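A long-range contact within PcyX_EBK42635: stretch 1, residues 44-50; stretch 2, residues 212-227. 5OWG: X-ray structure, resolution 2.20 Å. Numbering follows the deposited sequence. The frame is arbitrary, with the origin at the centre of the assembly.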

# COMPACT_ATOMS: atom_id res chain seq x y z
N LYS A 44 -1.10 11.99 17.69
CA LYS A 44 -0.35 11.61 18.88
C LYS A 44 0.36 10.27 18.70
O LYS A 44 1.43 10.06 19.27
N LEU A 45 -0.23 9.36 17.93
CA LEU A 45 0.39 8.07 17.64
C LEU A 45 1.23 8.10 16.38
O LEU A 45 1.68 7.04 15.92
N GLY A 46 1.46 9.28 15.80
CA GLY A 46 2.18 9.36 14.54
C GLY A 46 1.60 8.47 13.47
O GLY A 46 2.34 7.90 12.65
N TRP A 47 0.27 8.34 13.44
CA TRP A 47 -0.42 7.49 12.49
C TRP A 47 -1.05 8.36 11.41
O TRP A 47 -1.88 9.22 11.71
N VAL A 48 -0.65 8.13 10.16
CA VAL A 48 -1.23 8.81 9.01
C VAL A 48 -1.68 7.75 8.02
O VAL A 48 -0.91 6.84 7.69
N ASN A 49 -2.92 7.88 7.55
CA ASN A 49 -3.48 6.94 6.58
C ASN A 49 -4.19 7.75 5.51
O ASN A 49 -5.10 8.53 5.82
N ARG A 50 -3.79 7.55 4.25
CA ARG A 50 -4.30 8.34 3.14
C ARG A 50 -4.59 7.42 1.97
O ARG A 50 -3.85 6.47 1.72
N VAL A 212 3.98 -6.22 14.32
CA VAL A 212 4.66 -4.96 14.03
C VAL A 212 3.84 -3.79 14.54
O VAL A 212 4.38 -2.86 15.15
N MET A 213 2.53 -3.82 14.32
CA MET A 213 1.68 -2.75 14.84
C MET A 213 1.73 -2.72 16.36
O MET A 213 1.77 -1.64 16.97
N GLN A 214 1.74 -3.89 17.01
CA GLN A 214 2.02 -3.94 18.44
C GLN A 214 3.41 -3.40 18.73
O GLN A 214 3.61 -2.70 19.73
N SER A 215 4.38 -3.71 17.87
CA SER A 215 5.72 -3.14 18.02
C SER A 215 5.67 -1.62 17.92
O SER A 215 6.27 -0.91 18.73
N LEU A 216 4.94 -1.10 16.93
CA LEU A 216 4.80 0.35 16.76
C LEU A 216 4.07 1.01 17.92
O LEU A 216 4.01 2.25 17.97
N GLY A 217 3.51 0.24 18.85
CA GLY A 217 2.83 0.82 19.99
C GLY A 217 1.42 1.29 19.71
O GLY A 217 0.95 2.23 20.37
N LEU A 218 0.73 0.67 18.75
CA LEU A 218 -0.63 1.09 18.47
C LEU A 218 -1.62 0.35 19.36
O LEU A 218 -1.40 -0.82 19.71
N PRO A 219 -2.71 1.00 19.76
CA PRO A 219 -3.70 0.32 20.61
C PRO A 219 -4.16 -1.00 20.00
O PRO A 219 -4.34 -1.11 18.79
N GLU A 220 -4.34 -2.00 20.86
CA GLU A 220 -4.81 -3.30 20.39
C GLU A 220 -6.16 -3.17 19.69
O GLU A 220 -6.40 -3.79 18.65
N GLU A 221 -7.07 -2.36 20.25
CA GLU A 221 -8.39 -2.22 19.67
C GLU A 221 -8.31 -1.59 18.28
O GLU A 221 -8.96 -2.06 17.34
N ASP A 222 -7.52 -0.53 18.13
CA ASP A 222 -7.35 0.09 16.82
C ASP A 222 -6.74 -0.89 15.82
O ASP A 222 -7.14 -0.93 14.65
N ILE A 223 -5.78 -1.70 16.28
CA ILE A 223 -5.14 -2.68 15.40
C ILE A 223 -6.19 -3.60 14.78
O ILE A 223 -6.29 -3.72 13.56
N LYS A 224 -6.98 -4.26 15.63
CA LYS A 224 -8.02 -5.16 15.10
C LYS A 224 -9.04 -4.39 14.27
O LYS A 224 -9.56 -4.93 13.29
N LEU A 225 -9.33 -3.15 14.64
CA LEU A 225 -10.22 -2.31 13.84
C LEU A 225 -9.61 -2.01 12.48
O LEU A 225 -10.25 -2.18 11.44
N PHE A 226 -8.35 -1.56 12.47
CA PHE A 226 -7.68 -1.17 11.23
C PHE A 226 -7.45 -2.38 10.32
O PHE A 226 -7.73 -2.33 9.12
N CYS A 227 -6.92 -3.47 10.88
CA CYS A 227 -6.55 -4.62 10.07
C CYS A 227 -7.74 -5.24 9.36
O CYS A 227 -7.59 -5.84 8.29

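No hydrogen bond crosses this interface, although a buried tryptophan and a buried asparagine sit in it: the contact, 379 Å² summed over both sides, rests on apolar and aromatic packing around Trp47. The strand bearing Trp47 runs nearly parallel to helix 220-227 (13° between their directions), but the axes come no closer than 13.3 Å, and side chains, chiefly Trp47 and Phe226, span the space between them.

Trp47 makes the largest single contribution, with 115 Å² covered by the other stretch. Its CA-to-CB bond points toward the other stretch, with chi1 at -149°, between wells, and chi2 at 0°. Leu218 (chi1 m, chi2 t) lies over one ring face: Leu218 CD1 is 4.0 Å from the centroid of the Trp47 six-membered ring and 17° off the normal, a CH-pi geometry. Asp222 (chi1 m) meets the ring edge through its methylene, with Asp222 CB 3.8 Å from Trp47 CZ3. Met213 (m, t, p) reaches in from the preceding helix to bring its CE within 3.6 Å of Trp47 CZ2. Phe226 (chi1 t, chi2 80°) forms an oblique aromatic pair with Trp47, centroids 5.1 Å apart and planes at 56°; Trp47 CZ2 lies over the Phe226 face, 3.7 Å from Phe226 CG.

Asn49 (chi1 m) also points inward, and its OD1 approaches Phe226 CE1 at 3.2 Å. Trp47 NE1 and Asn49 ND2 are 3.1 Å apart, yet both are donors and do not bond to each other; these atoms and Asn49 OD1 find hydrogen-bond partners elsewhere in the structure.

At the other end, Leu45 (m, t) packs on the loop between the helices. Leu45 CD1 is 3.8 Å from Pro219 CD, and Leu45 CB is 4.3 Å from Leu218 CD2. Val48, by contrast, is out of reach, consistent with strand alternation between Trp47 and Asn49.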

# COMPACT_ATOMS: atom_id res chain seq x y z
CB LYS A 44 -1.27 11.56 20.10
CG LYS A 44 -1.76 12.92 20.66
CD LYS A 44 -1.20 14.17 19.98
CE LYS A 44 0.20 14.53 20.46
NZ LYS A 44 0.63 15.87 19.96
CB LEU A 45 -0.69 7.00 17.52
CG LEU A 45 -1.57 6.81 18.75
CD1 LEU A 45 -2.85 6.06 18.39
CD2 LEU A 45 -0.81 6.08 19.85
CB TRP A 47 -1.49 6.65 13.20
CG TRP A 47 -1.76 5.30 12.60
CD1 TRP A 47 -1.16 4.75 11.50
CD2 TRP A 47 -2.69 4.32 13.07
NE1 TRP A 47 -1.66 3.49 11.26
CE2 TRP A 47 -2.61 3.21 12.22
CE3 TRP A 47 -3.60 4.29 14.14
CZ2 TRP A 47 -3.39 2.07 12.39
CZ3 TRP A 47 -4.37 3.15 14.31
CH2 TRP A 47 -4.27 2.06 13.44
CB VAL A 48 -0.23 9.79 8.35
CG1 VAL A 48 -0.84 10.42 7.11
CG2 VAL A 48 0.20 10.86 9.34
CB ASN A 49 -4.43 5.95 7.25
CG ASN A 49 -3.70 4.80 7.91
OD1 ASN A 49 -3.35 3.81 7.26
ND2 ASN A 49 -3.48 4.91 9.22
CB ARG A 50 -3.29 9.41 2.73
CG ARG A 50 -3.00 10.41 3.83
CD ARG A 50 -1.87 11.35 3.44
NE ARG A 50 -2.27 12.26 2.37
CZ ARG A 50 -1.43 13.07 1.73
NH1 ARG A 50 -0.15 13.09 2.04
NH2 ARG A 50 -1.89 13.86 0.77
CB VAL A 212 4.97 -4.84 12.52
CG1 VAL A 212 5.98 -5.90 12.10
CG2 VAL A 212 3.71 -4.95 11.68
CB MET A 213 0.24 -2.94 14.36
CG MET A 213 0.10 -2.90 12.85
SD MET A 213 -1.62 -2.91 12.30
CE MET A 213 -2.16 -1.30 12.86
CB GLN A 214 1.88 -5.37 18.95
CG GLN A 214 0.47 -5.76 19.35
CD GLN A 214 0.35 -7.23 19.71
OE1 GLN A 214 1.13 -8.06 19.26
NE2 GLN A 214 -0.64 -7.56 20.54
CB SER A 215 6.65 -3.71 16.96
OG SER A 215 6.53 -5.12 16.88
CB LEU A 216 4.07 0.66 15.45
CG LEU A 216 4.86 0.75 14.14
CD1 LEU A 216 5.99 1.77 14.22
CD2 LEU A 216 5.41 -0.61 13.71
CB LEU A 218 -0.98 0.83 17.00
CG LEU A 218 -0.04 1.48 15.99
CD1 LEU A 218 -0.35 1.01 14.58
CD2 LEU A 218 -0.13 3.00 16.07
CB PRO A 219 -4.85 1.33 20.69
CG PRO A 219 -4.21 2.65 20.46
CD PRO A 219 -3.08 2.40 19.51
CB GLU A 220 -4.91 -4.29 21.55
CG GLU A 220 -3.88 -5.41 21.49
CD GLU A 220 -4.13 -6.48 22.53
OE1 GLU A 220 -5.17 -6.42 23.22
OE2 GLU A 220 -3.28 -7.38 22.67
CB GLU A 221 -9.30 -1.39 20.59
CG GLU A 221 -8.74 -0.04 21.05
CD GLU A 221 -7.89 -0.15 22.30
OE1 GLU A 221 -7.46 -1.28 22.63
OE2 GLU A 221 -7.65 0.89 22.95
CB ASP A 222 -6.49 1.34 16.93
CG ASP A 222 -7.15 2.44 17.74
OD1 ASP A 222 -8.25 2.20 18.28
OD2 ASP A 222 -6.57 3.54 17.84
CB ILE A 223 -4.08 -3.49 16.18
CG1 ILE A 223 -2.88 -2.60 16.50
CG2 ILE A 223 -3.62 -4.70 15.38
CD1 ILE A 223 -1.92 -3.18 17.53
CB LYS A 224 -8.70 -5.89 16.26
CG LYS A 224 -10.01 -6.58 15.87
CD LYS A 224 -9.85 -7.59 14.74
CE LYS A 224 -11.20 -7.98 14.17
NZ LYS A 224 -11.10 -8.91 13.01
CB LEU A 225 -10.52 -1.02 14.60
CG LEU A 225 -11.94 -0.47 14.68
CD1 LEU A 225 -12.93 -1.50 15.20
CD2 LEU A 225 -11.95 0.75 15.58
CB PHE A 226 -6.36 -0.48 11.57
CG PHE A 226 -5.53 -0.11 10.37
CD1 PHE A 226 -5.82 1.02 9.63
CD2 PHE A 226 -4.45 -0.89 10.01
CE1 PHE A 226 -5.05 1.37 8.54
CE2 PHE A 226 -3.67 -0.55 8.91
CZ PHE A 226 -3.97 0.58 8.18
CB CYS A 227 -5.85 -5.68 10.93
SG CYS A 227 -4.18 -5.23 11.44